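Local coordinates for protein aerobactin synthase IucA (Klebsiella pneumoniae subsp. pneumoniae, PDB 5JM7) that probably catalyses an ATP-dependent condensation of citrate with N6-acetyl-N6-hydroxylysine during assembly of the siderophore aerobactin, at residues A[56-61]-A[494-499]; A[179-184]-A[223-228]. All coordinates share one frame; numbering follows the deposited sequence.

Contact 1. Residues A[56-61]-A[494-499]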
ATOM      1  N   TYR A  56      17.059  20.964 -34.153  1.00 44.81           N
ATOM      2  CA  TYR A  56      17.396  19.565 -34.348  1.00 43.43           C
ATOM      3  C   TYR A  56      16.966  19.125 -35.738  1.00 43.97           C
ATOM      4  O   TYR A  56      15.778  19.175 -36.064  1.00 43.70           O
ATOM      5  CB  TYR A  56      16.735  18.692 -33.283  1.00 41.12           C
ATOM      6  CG  TYR A  56      16.998  17.225 -33.501  1.00 43.02           C
ATOM      7  CD1 TYR A  56      18.289  16.707 -33.345  1.00 43.71           C
ATOM      8  CD2 TYR A  56      15.969  16.343 -33.838  1.00 43.52           C
ATOM      9  CE1 TYR A  56      18.554  15.345 -33.541  1.00 44.70           C
ATOM     10  CE2 TYR A  56      16.229  14.959 -34.033  1.00 42.68           C
ATOM     11  CZ  TYR A  56      17.523  14.485 -33.870  1.00 45.98           C
ATOM     12  OH  TYR A  56      17.804  13.148 -34.040  1.00 48.90           O
ATOM     13  N   PHE A  57      17.922  18.687 -36.550  1.00 44.44           N
ATOM     14  CA  PHE A  57      17.617  18.115 -37.854  1.00 46.55           C
ATOM     15  C   PHE A  57      17.639  16.603 -37.719  1.00 46.00           C
ATOM     16  O   PHE A  57      18.578  16.043 -37.148  1.00 48.30           O
ATOM     17  CB  PHE A  57      18.607  18.565 -38.926  1.00 49.58           C
ATOM     18  CG  PHE A  57      18.291  18.019 -40.281  1.00 50.82           C
ATOM     19  CD1 PHE A  57      17.370  18.660 -41.101  1.00 51.38           C
ATOM     20  CD2 PHE A  57      18.876  16.842 -40.722  1.00 51.17           C
ATOM     21  CE1 PHE A  57      17.046  18.141 -42.343  1.00 51.58           C
ATOM     22  CE2 PHE A  57      18.563  16.315 -41.975  1.00 50.00           C
ATOM     23  CZ  PHE A  57      17.646  16.962 -42.784  1.00 49.32           C
ATOM     24  N   SER A  58      16.596  15.954 -38.226  1.00 46.77           N
ATOM     25  CA  SER A  58      16.362  14.534 -38.015  1.00 44.89           C
ATOM     26  C   SER A  58      16.392  13.787 -39.346  1.00 43.85           C
ATOM     27  O   SER A  58      15.740  14.225 -40.306  1.00 46.89           O
ATOM     28  CB  SER A  58      14.994  14.321 -37.316  1.00 41.71           C
ATOM     29  OG  SER A  58      14.674  12.945 -37.163  1.00 40.44           O
ATOM     30  N   PRO A  59      17.107  12.658 -39.449  1.00 39.70           N
ATOM     31  CA  PRO A  59      17.060  11.861 -40.689  1.00 41.10           C
ATOM     32  C   PRO A  59      15.711  11.219 -40.932  1.00 46.68           C
ATOM     33  O   PRO A  59      15.478  10.721 -42.042  1.00 52.32           O
ATOM     34  CB  PRO A  59      18.128  10.781 -40.469  1.00 38.18           C
ATOM     35  CG  PRO A  59      18.990  11.311 -39.362  1.00 39.35           C
ATOM     36  CD  PRO A  59      18.093  12.142 -38.492  1.00 37.55           C
ATOM     37  N   THR A  60      14.839  11.168 -39.930  1.00 43.00           N
ATOM     38  CA  THR A  60      13.497  10.622 -40.089  1.00 43.22           C
ATOM     39  C   THR A  60      12.419  11.702 -40.004  1.00 44.14           C
ATOM     40  O   THR A  60      11.235  11.375 -39.898  1.00 44.86           O
ATOM     41  CB  THR A  60      13.248   9.528 -39.054  1.00 43.47           C
ATOM     42  OG1 THR A  60      13.583  10.022 -37.748  1.00 45.00           O
ATOM     43  CG2 THR A  60      14.104   8.281 -39.384  1.00 35.23           C
ATOM     44  N   GLN A  61      12.800  12.979 -40.097  1.00 44.13           N
ATOM     45  CA  GLN A  61      11.890  14.128 -40.110  1.00 47.53           C
ATOM     46  C   GLN A  61      11.260  14.431 -38.747  1.00 45.45           C
ATOM     47  O   GLN A  61      10.255  15.153 -38.676  1.00 46.20           O
ATOM     48  CB  GLN A  61      10.794  13.982 -41.179  1.00 48.81           C
ATOM     49  CG  GLN A  61      11.366  14.110 -42.581  1.00 49.79           C
ATOM     50  CD  GLN A  61      11.833  12.802 -43.188  1.00 50.82           C
ATOM     51  OE1 GLN A  61      11.429  11.711 -42.801  1.00 49.73           O
ATOM     52  NE2 GLN A  61      12.761  12.920 -44.096  1.00 54.46           N
ATOM     53  N   VAL A 494      11.183   6.042 -31.241  1.00 39.27           N
ATOM     54  CA  VAL A 494      12.119   5.731 -30.164  1.00 37.25           C
ATOM     55  C   VAL A 494      13.503   6.295 -30.479  1.00 36.55           C
ATOM     56  O   VAL A 494      14.078   7.043 -29.678  1.00 39.69           O
ATOM     57  CB  VAL A 494      12.150   4.213 -29.899  1.00 34.03           C
ATOM     58  CG1 VAL A 494      13.265   3.855 -28.908  1.00 30.49           C
ATOM     59  CG2 VAL A 494      10.797   3.797 -29.317  1.00 31.23           C
ATOM     60  N   THR A 495      14.032   5.995 -31.674  1.00 36.62           N
ATOM     61  CA  THR A 495      15.397   6.403 -32.015  1.00 34.96           C
ATOM     62  C   THR A 495      15.502   7.915 -32.210  1.00 35.33           C
ATOM     63  O   THR A 495      16.449   8.540 -31.713  1.00 36.31           O
ATOM     64  CB  THR A 495      15.886   5.644 -33.254  1.00 37.84           C
ATOM     65  OG1 THR A 495      15.002   5.863 -34.359  1.00 39.96           O
ATOM     66  CG2 THR A 495      15.972   4.147 -32.977  1.00 34.20           C
ATOM     67  N   ALA A 496      14.525   8.532 -32.884  1.00 37.08           N
ATOM     68  CA  ALA A 496      14.524   9.993 -33.004  1.00 37.45           C
ATOM     69  C   ALA A 496      14.453  10.672 -31.642  1.00 38.57           C
ATOM     70  O   ALA A 496      15.148  11.670 -31.398  1.00 39.68           O
ATOM     71  CB  ALA A 496      13.356  10.468 -33.865  1.00 34.52           C
ATOM     72  N   ALA A 497      13.630  10.148 -30.734  1.00 33.65           N
ATOM     73  CA  ALA A 497      13.505  10.805 -29.443  1.00 36.02           C
ATOM     74  C   ALA A 497      14.829  10.749 -28.695  1.00 41.50           C
ATOM     75  O   ALA A 497      15.231  11.729 -28.054  1.00 41.92           O
ATOM     76  CB  ALA A 497      12.379  10.166 -28.623  1.00 32.78           C
ATOM     77  N   LEU A 498      15.521   9.606 -28.765  1.00 39.96           N
ATOM     78  CA  LEU A 498      16.850   9.505 -28.163  1.00 39.59           C
ATOM     79  C   LEU A 498      17.878  10.343 -28.931  1.00 39.61           C
ATOM     80  O   LEU A 498      18.816  10.891 -28.337  1.00 40.03           O
ATOM     81  CB  LEU A 498      17.272   8.036 -28.104  1.00 37.56           C
ATOM     82  CG  LEU A 498      16.330   7.199 -27.229  1.00 35.01           C
ATOM     83  CD1 LEU A 498      16.663   5.704 -27.391  1.00 33.95           C
ATOM     84  CD2 LEU A 498      16.456   7.627 -25.792  1.00 29.44           C
ATOM     85  N   GLY A 499      17.717  10.466 -30.249  1.00 38.06           N
ATOM     86  CA  GLY A 499      18.603  11.342 -31.001  1.00 41.75           C
ATOM     87  C   GLY A 499      18.461  12.793 -30.588  1.00 43.20           C
ATOM     88  O   GLY A 499      19.454  13.465 -30.302  1.00 45.37           O
TER
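Tyr56 reaches across to the last turn of the helix segment 494-499 and sets its hydroxyl against the backbone of Gly499, with OH 3.5 Å from Gly499 C. At Gly499, which has no side chain, the phenol end comes against the backbone itself. The ring meets the helix obliquely, and CE1 and CZ also touch Gly499. Carrying CG anti to the backbone N (chi1 177°) sends the ring out from the chain toward the helix. One turn back, the methyl of Ala496 faces two hydroxyls, with its CB 3.9 Å from Thr60 OG1 and 4.3 Å from Ser58 OG. No hydrogen bond joins the two segments directly.

The second shell explains how so many hydroxyls gather here. Glu506 takes hydrogen bonds from Tyr56 and Ser58 through OE2 and from Thr60 through OE1, so one carboxylate collects all three. The loop is also braced from within: Ser58 OG accepts Thr60 N at 3.3 Å, an ST turn, inside a type I beta turn closed by Gln61 N to Ser58 O at 3.2 Å.

In the fold, this is the connection between strands 49-54 and 64-72 of the N-terminal antiparallel sheet resting near the C-terminal end of helix 475-500, with helix 506-521 supplying Glu506 and helices 378-390 and 394-420 packing against Val494 and Leu498.

Contact 2. Residues A[179-184]-A[223-228]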
ATOM      1  N   LEU A 179     -19.199   5.512 -14.795  1.00 42.73           N
ATOM      2  CA  LEU A 179     -19.983   5.203 -15.971  1.00 40.63           C
ATOM      3  C   LEU A 179     -21.463   5.515 -15.726  1.00 44.08           C
ATOM      4  O   LEU A 179     -21.917   5.666 -14.587  1.00 44.68           O
ATOM      5  CB  LEU A 179     -19.820   3.735 -16.349  1.00 40.38           C
ATOM      6  CG  LEU A 179     -18.399   3.306 -16.676  1.00 40.38           C
ATOM      7  CD1 LEU A 179     -18.377   1.813 -16.964  1.00 43.49           C
ATOM      8  CD2 LEU A 179     -17.822   4.128 -17.860  1.00 35.58           C
ATOM      9  N   ARG A 180     -22.213   5.608 -16.818  1.00 42.58           N
ATOM     10  CA  ARG A 180     -23.658   5.666 -16.777  1.00 45.47           C
ATOM     11  C   ARG A 180     -24.254   4.291 -17.078  1.00 47.89           C
ATOM     12  O   ARG A 180     -23.669   3.487 -17.809  1.00 49.07           O
ATOM     13  CB  ARG A 180     -24.175   6.698 -17.767  1.00 47.49           C
ATOM     14  CG  ARG A 180     -25.623   6.892 -17.574  1.00 54.16           C
ATOM     15  CD  ARG A 180     -26.099   8.020 -18.349  1.00 59.81           C
ATOM     16  NE  ARG A 180     -27.464   8.326 -17.964  1.00 62.88           N
ATOM     17  CZ  ARG A 180     -28.081   9.414 -18.383  1.00 68.54           C
ATOM     18  NH1 ARG A 180     -27.423  10.248 -19.181  1.00 69.09           N
ATOM     19  NH2 ARG A 180     -29.328   9.667 -18.022  1.00 71.90           N
ATOM     20  N   TRP A 181     -25.432   4.024 -16.515  1.00 47.35           N
ATOM     21  CA  TRP A 181     -25.961   2.668 -16.503  1.00 49.00           C
ATOM     22  C   TRP A 181     -27.442   2.661 -16.837  1.00 54.12           C
ATOM     23  O   TRP A 181     -28.193   3.513 -16.365  1.00 58.99           O
ATOM     24  CB  TRP A 181     -25.759   2.019 -15.126  1.00 46.62           C
ATOM     25  CG  TRP A 181     -24.335   1.902 -14.715  1.00 44.89           C
ATOM     26  CD1 TRP A 181     -23.612   2.839 -14.050  1.00 43.91           C
ATOM     27  CD2 TRP A 181     -23.472   0.763 -14.880  1.00 44.39           C
ATOM     28  NE1 TRP A 181     -22.329   2.375 -13.826  1.00 44.71           N
ATOM     29  CE2 TRP A 181     -22.221   1.100 -14.313  1.00 43.01           C
ATOM     30  CE3 TRP A 181     -23.632  -0.497 -15.459  1.00 46.43           C
ATOM     31  CZ2 TRP A 181     -21.136   0.225 -14.313  1.00 41.69           C
ATOM     32  CZ3 TRP A 181     -22.550  -1.369 -15.461  1.00 46.81           C
ATOM     33  CH2 TRP A 181     -21.318  -1.003 -14.893  1.00 45.07           C
ATOM     34  N   PHE A 182     -27.854   1.680 -17.636  1.00 54.06           N
ATOM     35  CA  PHE A 182     -29.254   1.359 -17.881  1.00 54.77           C
ATOM     36  C   PHE A 182     -29.561  -0.019 -17.309  1.00 54.77           C
ATOM     37  O   PHE A 182     -28.721  -0.918 -17.366  1.00 54.03           O
ATOM     38  CB  PHE A 182     -29.594   1.319 -19.383  1.00 54.81           C
ATOM     39  CG  PHE A 182     -29.533   2.632 -20.084  1.00 54.61           C
ATOM     40  CD1 PHE A 182     -29.430   3.816 -19.378  1.00 55.67           C
ATOM     41  CD2 PHE A 182     -29.636   2.679 -21.466  1.00 55.18           C
ATOM     42  CE1 PHE A 182     -29.400   5.026 -20.034  1.00 55.38           C
ATOM     43  CE2 PHE A 182     -29.611   3.872 -22.135  1.00 55.00           C
ATOM     44  CZ  PHE A 182     -29.496   5.058 -21.407  1.00 56.36           C
ATOM     45  N   ALA A 183     -30.771  -0.191 -16.786  1.00 56.11           N
ATOM     46  CA  ALA A 183     -31.360  -1.514 -16.648  1.00 54.69           C
ATOM     47  C   ALA A 183     -32.139  -1.802 -17.926  1.00 57.04           C
ATOM     48  O   ALA A 183     -33.056  -1.055 -18.267  1.00 59.34           O
ATOM     49  CB  ALA A 183     -32.279  -1.594 -15.428  1.00 51.57           C
ATOM     50  N   VAL A 184     -31.770  -2.867 -18.638  1.00 57.52           N
ATOM     51  CA  VAL A 184     -32.284  -3.121 -19.983  1.00 58.53           C
ATOM     52  C   VAL A 184     -32.888  -4.514 -20.044  1.00 60.00           C
ATOM     53  O   VAL A 184     -32.250  -5.488 -19.635  1.00 60.37           O
ATOM     54  CB  VAL A 184     -31.184  -3.002 -21.054  1.00 52.91           C
ATOM     55  CG1 VAL A 184     -31.788  -3.220 -22.432  1.00 55.13           C
ATOM     56  CG2 VAL A 184     -30.487  -1.669 -20.966  1.00 50.82           C
ATOM     57  N   LEU A 223     -27.860  -5.192 -16.440  1.00 48.34           N
ATOM     58  CA  LEU A 223     -27.180  -3.909 -16.299  1.00 50.30           C
ATOM     59  C   LEU A 223     -26.281  -3.657 -17.512  1.00 51.94           C
ATOM     60  O   LEU A 223     -25.528  -4.542 -17.928  1.00 53.12           O
ATOM     61  CB  LEU A 223     -26.374  -3.870 -14.999  1.00 47.73           C
ATOM     62  CG  LEU A 223     -27.271  -3.883 -13.747  1.00 47.76           C
ATOM     63  CD1 LEU A 223     -26.472  -4.062 -12.445  1.00 49.22           C
ATOM     64  CD2 LEU A 223     -28.048  -2.598 -13.677  1.00 44.96           C
ATOM     65  N   PHE A 224     -26.379  -2.460 -18.082  1.00 51.34           N
ATOM     66  CA  PHE A 224     -25.768  -2.144 -19.374  1.00 49.56           C
ATOM     67  C   PHE A 224     -24.967  -0.866 -19.191  1.00 51.05           C
ATOM     68  O   PHE A 224     -25.561   0.193 -18.894  1.00 53.34           O
ATOM     69  CB  PHE A 224     -26.836  -1.972 -20.456  1.00 51.69           C
ATOM     70  CG  PHE A 224     -26.286  -1.782 -21.857  1.00 51.35           C
ATOM     71  CD1 PHE A 224     -25.990  -2.880 -22.652  1.00 51.75           C
ATOM     72  CD2 PHE A 224     -26.069  -0.515 -22.370  1.00 50.87           C
ATOM     73  CE1 PHE A 224     -25.494  -2.712 -23.935  1.00 52.65           C
ATOM     74  CE2 PHE A 224     -25.549  -0.346 -23.653  1.00 53.04           C
ATOM     75  CZ  PHE A 224     -25.267  -1.440 -24.433  1.00 52.63           C
ATOM     76  N   PRO A 225     -23.643  -0.912 -19.326  1.00 49.28           N
ATOM     77  CA  PRO A 225     -22.830   0.294 -19.133  1.00 47.22           C
ATOM     78  C   PRO A 225     -22.831   1.188 -20.363  1.00 47.63           C
ATOM     79  O   PRO A 225     -23.047   0.746 -21.492  1.00 48.07           O
ATOM     80  CB  PRO A 225     -21.431  -0.271 -18.877  1.00 46.80           C
ATOM     81  CG  PRO A 225     -21.425  -1.554 -19.657  1.00 46.32           C
ATOM     82  CD  PRO A 225     -22.819  -2.107 -19.585  1.00 47.75           C
ATOM     83  N   LEU A 226     -22.555   2.468 -20.128  1.00 45.90           N
ATOM     84  CA  LEU A 226     -22.546   3.473 -21.177  1.00 47.95           C
ATOM     85  C   LEU A 226     -21.524   4.538 -20.824  1.00 47.77           C
ATOM     86  O   LEU A 226     -21.303   4.837 -19.647  1.00 47.28           O
ATOM     87  CB  LEU A 226     -23.908   4.125 -21.342  1.00 53.47           C
ATOM     88  CG  LEU A 226     -25.060   3.302 -21.898  1.00 58.65           C
ATOM     89  CD1 LEU A 226     -26.301   4.013 -21.550  1.00 59.32           C
ATOM     90  CD2 LEU A 226     -24.955   3.217 -23.401  1.00 62.40           C
ATOM     91  N   HIS A 227     -20.886   5.088 -21.853  1.00 49.46           N
ATOM     92  CA  HIS A 227     -20.115   6.307 -21.675  1.00 47.12           C
ATOM     93  C   HIS A 227     -21.062   7.411 -21.207  1.00 46.56           C
ATOM     94  O   HIS A 227     -22.230   7.444 -21.615  1.00 46.08           O
ATOM     95  CB  HIS A 227     -19.422   6.691 -22.991  1.00 48.92           C
ATOM     96  CG  HIS A 227     -18.448   7.827 -22.862  1.00 49.74           C
ATOM     97  ND1 HIS A 227     -18.821   9.151 -22.968  1.00 52.29           N
ATOM     98  CD2 HIS A 227     -17.114   7.831 -22.611  1.00 48.24           C
ATOM     99  CE1 HIS A 227     -17.756   9.918 -22.797  1.00 52.08           C
ATOM    100  NE2 HIS A 227     -16.708   9.143 -22.582  1.00 48.65           N
ATOM    101  N   PRO A 228     -20.613   8.313 -20.335  1.00 48.73           N
ATOM    102  CA  PRO A 228     -21.565   9.295 -19.780  1.00 49.72           C
ATOM    103  C   PRO A 228     -22.105  10.267 -20.823  1.00 53.29           C
ATOM    104  O   PRO A 228     -23.297  10.598 -20.800  1.00 54.28           O
ATOM    105  CB  PRO A 228     -20.737  10.001 -18.699  1.00 49.27           C
ATOM    106  CG  PRO A 228     -19.641   8.992 -18.341  1.00 46.89           C
ATOM    107  CD  PRO A 228     -19.301   8.369 -19.667  1.00 46.18           C
TER
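Leu226 and Phe182 make the closest side-chain meeting between these two antiparallel strands. Starting at Leu226 CB, the first neighbour is backbone: Arg180 O lies 3.6 Å from this CB. CG stands anti to the carbonyl carbon (chi1 -69°), and from there CD1 runs over the Phe182 ring, sitting 3.3 Å from its centroid and only 12° off the normal, a CH-pi contact with the methyl touching all six ring carbons. The other branch, CD2, turns to the in-plane edge of the Phe224 ring. Leu226 thus fits between two aromatic side chains of its own face of the sheet.

On the other face, Pro225 CB lies over the six-membered ring of Trp181, 4.1 Å from the centroid, while Leu223 CB approaches the same indole obliquely. Trp181 NE1 is hydrogen-bonded to Ala255 O, which limits how the indole can turn. Between the two faces runs the backbone ladder: Phe182 N to Phe224 O is 3.0 Å and nearly straight, Phe224 N returns to Phe182 O, and Arg180 N donates to Leu226 O at 3.1 Å. Leu226 N to Arg180 O is weak, bent to 126° despite its short span. Pro225, with no N-H to give, sits at a non-hydrogen-bonded position, where the ladder asks for none.

Arg180 extends away from the partner strand to salt bridges with Asp251 and Glu232. His227 ND1 caps Trp229 N at the start of helix 228-236. The chemistry is therefore split: the strands are joined by backbone bonds and apolar faces, while the one strong charge is buried and probably balanced by two carboxylates supplied from outside the pair.

From the N terminus, the chain enters contact 1 at 56-61, in the connection between strands 49-54 and 64-72, and does not complete it until helix 475-500, so that contact closes a loop of 432 residues. Within this span lies the whole of contact 2: segment 179-184 goes out, and segment 223-228 comes back beside it after only 38 intervening residues, including helix 198-209. The two loops nest without crossing. The centres of contact 1 and contact 2 are about 45 Å apart, on opposite sides of the chain's centre. Contact 1 ties the N-terminal sheet to the late helices, whereas contact 2 is local, forming one edge pairing of the three-stranded sheet completed by strand 249-255.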